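Local coordinates for dephospho-CoA kinase (PDB 2IF2), which probably catalyses the ATP-dependent phosphorylation of the 3'-hydroxyl group of dephospho-CoA, the last step of coenzyme A biosynthesis, at residues 1-9 with 104-115. Residues are numbered along the deposited sequence; the frame is centred on the assembly and turned at random.
Sequences MKRIGLTGN and EDTLFILEASLL
Met-1, a selenomethionine, reaches across to Phe-108: its chain bends at chi3 (-108°), bringing CE to the root of the ring, 3.5 Å from Phe-108 CG. The same methyl also lies over the centre of one face of the Arg-3 guanidinium, while Arg-3 CG rests obliquely on Phe-108 CD1 at 3.9 Å. Any cation-pi attraction between guanidinium and ring is long and at most weak. Phe-108 projects from the same face as Leu-110, and CG anti to its own N (chi1 177°) sets where the ring lies on it; both touch Ile-95 of helix 95-101. An alanine replacing Phe-108 would remove the ring and is likely to leave the Met-1 methyl and the Arg-3 chain without their common support. At the chain start, the Met-1 amino group forms a salt bridge with Glu-104: Met-1 N lies 2.8 Å from Glu-104 OE1, on the syn lone pair of that oxygen, which also accepts from Asp-105 N on its anti side. Strand 3-8, central in the parallel sheet, runs parallel to its neighbour 108-111, linked by Ile-4 N to Phe-108 O, Leu-110 N to Ile-4 O and Leu-6 N to Leu-110 O. On the opposite face, Ile-109 CG2 packs against Leu-6 CB at 3.4 Å, and helix 14-23 covers both through Phe-21 and Val-17. This is the core of a P-loop kinase fold: strand 3-8 leads into the predicted ATP-binding loop, with Glu-111 and Ser-113 touching Lys-14. The chemistry thus passes from an ion pair, through an apolar middle, to a polar end beside the probable nucleotide site.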
loop_
_atom_site.group_PDB
_atom_site.type_symbol
_atom_site.label_atom_id
_atom_site.label_comp_id
_atom_site.label_asym_id
_atom_site.label_seq_id
_atom_site.Cartn_x
_atom_site.Cartn_y
_atom_site.Cartn_z
HETATM N N MSE A 1 9.614 19.097 1.909
HETATM C CA MSE A 1 9.808 17.856 1.104
HETATM C C MSE A 1 8.564 17.529 0.291
HETATM O O MSE A 1 7.453 17.930 0.637
HETATM C CB MSE A 1 10.150 16.686 2.025
HETATM C CG MSE A 1 9.215 16.552 3.211
HETATM SE SE MSE A 1 9.772 15.189 4.463
HETATM C CE MSE A 1 8.397 13.883 4.074
ATOM N N LYS A 2 8.762 16.791 -0.792
ATOM C CA LYS A 2 7.667 16.422 -1.672
ATOM C C LYS A 2 7.116 15.019 -1.420
ATOM O O LYS A 2 7.789 14.021 -1.684
ATOM C CB LYS A 2 8.121 16.564 -3.134
ATOM C CG LYS A 2 9.496 15.961 -3.441
ATOM C CD LYS A 2 9.910 16.168 -4.904
ATOM C CE LYS A 2 10.103 17.641 -5.253
ATOM N NZ LYS A 2 10.538 17.838 -6.666
ATOM N N ARG A 3 5.888 14.950 -0.905
ATOM C CA ARG A 3 5.237 13.668 -0.631
ATOM C C ARG A 3 4.930 12.950 -1.938
ATOM O O ARG A 3 4.135 13.426 -2.753
ATOM C CB ARG A 3 3.930 13.873 0.149
ATOM C CG ARG A 3 3.999 13.540 1.642
ATOM C CD ARG A 3 4.784 14.581 2.430
ATOM N NE ARG A 3 4.705 14.359 3.869
ATOM C CZ ARG A 3 5.146 15.219 4.785
ATOM N NH1 ARG A 3 5.037 14.935 6.077
ATOM N NH2 ARG A 3 5.692 16.370 4.414
ATOM N N ILE A 4 5.559 11.800 -2.136
ATOM C CA ILE A 4 5.338 11.040 -3.354
ATOM C C ILE A 4 4.588 9.748 -3.044
ATOM O O ILE A 4 4.742 9.163 -1.970
ATOM C CB ILE A 4 6.676 10.711 -4.047
ATOM C CG1 ILE A 4 7.528 11.979 -4.146
ATOM C CG2 ILE A 4 6.420 10.138 -5.433
ATOM C CD1 ILE A 4 6.866 13.124 -4.888
ATOM N N GLY A 5 3.763 9.317 -3.988
ATOM C CA GLY A 5 3.002 8.107 -3.792
ATOM C C GLY A 5 3.384 7.048 -4.792
ATOM O O GLY A 5 3.504 7.310 -5.988
ATOM N N LEU A 6 3.576 5.836 -4.302
ATOM C CA LEU A 6 3.955 4.742 -5.172
ATOM C C LEU A 6 2.850 3.715 -5.107
ATOM O O LEU A 6 2.584 3.159 -4.049
ATOM C CB LEU A 6 5.258 4.140 -4.675
ATOM C CG LEU A 6 6.113 3.399 -5.685
ATOM C CD1 LEU A 6 7.293 2.824 -4.930
ATOM C CD2 LEU A 6 5.324 2.304 -6.388
ATOM N N THR A 7 2.202 3.457 -6.234
ATOM C CA THR A 7 1.119 2.484 -6.238
ATOM C C THR A 7 1.251 1.428 -7.334
ATOM O O THR A 7 2.260 1.361 -8.046
ATOM C CB THR A 7 -0.240 3.175 -6.399
ATOM O OG1 THR A 7 -1.284 2.243 -6.100
ATOM C CG2 THR A 7 -0.415 3.677 -7.829
ATOM N N GLY A 8 0.214 0.604 -7.455
ATOM C CA GLY A 8 0.192 -0.452 -8.446
ATOM C C GLY A 8 -0.721 -1.565 -7.983
ATOM O O GLY A 8 -1.537 -1.367 -7.082
ATOM N N ASN A 9 -0.602 -2.732 -8.603
ATOM C CA ASN A 9 -1.416 -3.872 -8.214
ATOM C C ASN A 9 -0.572 -4.963 -7.560
ATOM O O ASN A 9 0.655 -4.978 -7.669
ATOM C CB ASN A 9 -2.164 -4.437 -9.423
ATOM C CG ASN A 9 -3.443 -3.676 -9.724
ATOM O OD1 ASN A 9 -4.155 -3.987 -10.681
ATOM N ND2 ASN A 9 -3.745 -2.676 -8.900
ATOM N N GLU A 104 15.114 17.541 5.503
ATOM C CA GLU A 104 14.400 18.152 4.390
ATOM C C GLU A 104 14.964 17.741 3.032
ATOM O O GLU A 104 16.028 17.114 2.945
ATOM C CB GLU A 104 14.415 19.679 4.518
ATOM C CG GLU A 104 13.077 20.291 4.942
ATOM C CD GLU A 104 11.941 19.965 3.978
ATOM O OE1 GLU A 104 12.241 19.498 2.849
ATOM O OE2 GLU A 104 10.756 20.199 4.344
ATOM N N ASP A 105 14.237 18.101 1.975
ATOM C CA ASP A 105 14.622 17.785 0.593
ATOM C C ASP A 105 14.708 16.288 0.334
ATOM O O ASP A 105 15.005 15.860 -0.789
ATOM C CB ASP A 105 15.957 18.449 0.233
ATOM C CG ASP A 105 15.827 19.954 0.042
ATOM O OD1 ASP A 105 14.991 20.386 -0.789
ATOM O OD2 ASP A 105 16.568 20.706 0.709
ATOM N N THR A 106 14.450 15.507 1.385
ATOM C CA THR A 106 14.471 14.045 1.331
ATOM C C THR A 106 13.326 13.585 0.438
ATOM O O THR A 106 12.283 14.236 0.360
ATOM C CB THR A 106 14.296 13.424 2.740
ATOM O OG1 THR A 106 14.541 12.016 2.681
ATOM C CG2 THR A 106 12.889 13.647 3.253
ATOM N N LEU A 107 13.524 12.465 -0.239
ATOM C CA LEU A 107 12.509 11.946 -1.134
ATOM C C LEU A 107 11.653 10.944 -0.376
ATOM O O LEU A 107 12.035 9.790 -0.192
ATOM C CB LEU A 107 13.182 11.304 -2.349
ATOM C CG LEU A 107 12.432 11.283 -3.682
ATOM C CD1 LEU A 107 11.659 10.004 -3.794
ATOM C CD2 LEU A 107 11.526 12.504 -3.804
ATOM N N PHE A 108 10.495 11.412 0.082
ATOM C CA PHE A 108 9.566 10.586 0.835
ATOM C C PHE A 108 8.475 9.992 -0.056
ATOM O O PHE A 108 7.650 10.712 -0.618
ATOM C CB PHE A 108 8.945 11.417 1.958
ATOM C CG PHE A 108 7.924 10.677 2.762
ATOM C CD1 PHE A 108 6.583 10.725 2.418
ATOM C CD2 PHE A 108 8.305 9.894 3.840
ATOM C CE1 PHE A 108 5.640 10.001 3.133
ATOM C CE2 PHE A 108 7.368 9.166 4.561
ATOM C CZ PHE A 108 6.035 9.220 4.205
ATOM N N ILE A 109 8.486 8.669 -0.183
ATOM C CA ILE A 109 7.500 7.963 -0.989
ATOM C C ILE A 109 6.649 7.084 -0.082
ATOM O O ILE A 109 7.106 6.645 0.977
ATOM C CB ILE A 109 8.172 7.069 -2.050
ATOM C CG1 ILE A 109 9.044 7.927 -2.970
ATOM C CG2 ILE A 109 7.107 6.312 -2.839
ATOM C CD1 ILE A 109 9.835 7.139 -4.010
ATOM N N LEU A 110 5.413 6.831 -0.499
ATOM C CA LEU A 110 4.496 6.000 0.274
ATOM C C LEU A 110 3.794 5.002 -0.645
ATOM O O LEU A 110 3.059 5.392 -1.545
ATOM C CB LEU A 110 3.470 6.890 0.987
ATOM C CG LEU A 110 2.383 6.195 1.806
ATOM C CD1 LEU A 110 2.175 6.917 3.118
ATOM C CD2 LEU A 110 1.105 6.151 1.003
ATOM N N GLU A 111 4.031 3.714 -0.428
ATOM C CA GLU A 111 3.404 2.696 -1.255
ATOM C C GLU A 111 2.281 1.997 -0.504
ATOM O O GLU A 111 2.497 1.442 0.572
ATOM C CB GLU A 111 4.426 1.658 -1.699
ATOM C CG GLU A 111 5.091 0.961 -0.544
ATOM C CD GLU A 111 5.641 -0.391 -0.924
ATOM O OE1 GLU A 111 6.455 -0.929 -0.135
ATOM O OE2 GLU A 111 5.257 -0.921 -1.999
ATOM N N ALA A 112 1.086 2.026 -1.093
ATOM C CA ALA A 112 -0.101 1.420 -0.505
ATOM C C ALA A 112 -0.873 0.613 -1.537
ATOM O O ALA A 112 -1.764 -0.159 -1.188
ATOM C CB ALA A 112 -0.996 2.498 0.081
ATOM N N SER A 113 -0.537 0.804 -2.807
ATOM C CA SER A 113 -1.192 0.083 -3.895
ATOM C C SER A 113 -2.687 0.375 -3.969
ATOM O O SER A 113 -3.384 -0.160 -4.834
ATOM C CB SER A 113 -1.005 -1.421 -3.735
ATOM O OG SER A 113 -1.899 -1.936 -2.778
ATOM N N LEU A 114 -3.175 1.210 -3.054
ATOM C CA LEU A 114 -4.586 1.592 -3.010
ATOM C C LEU A 114 -4.732 3.097 -2.762
ATOM O O LEU A 114 -5.467 3.509 -1.871
ATOM C CB LEU A 114 -5.314 0.804 -1.911
ATOM C CG LEU A 114 -5.539 -0.698 -2.163
ATOM C CD1 LEU A 114 -5.945 -1.425 -0.878
ATOM C CD2 LEU A 114 -6.605 -0.866 -3.231
ATOM N N LEU A 115 -4.023 3.909 -3.551
ATOM C CA LEU A 115 -4.080 5.367 -3.434
ATOM C C LEU A 115 -4.992 5.912 -4.526
ATOM O O LEU A 115 -5.327 7.098 -4.546
ATOM C CB LEU A 115 -2.686 5.996 -3.592
ATOM C CG LEU A 115 -1.592 5.745 -2.553
ATOM C CD1 LEU A 115 -2.072 6.147 -1.169
ATOM C CD2 LEU A 115 -1.219 4.285 -2.581
#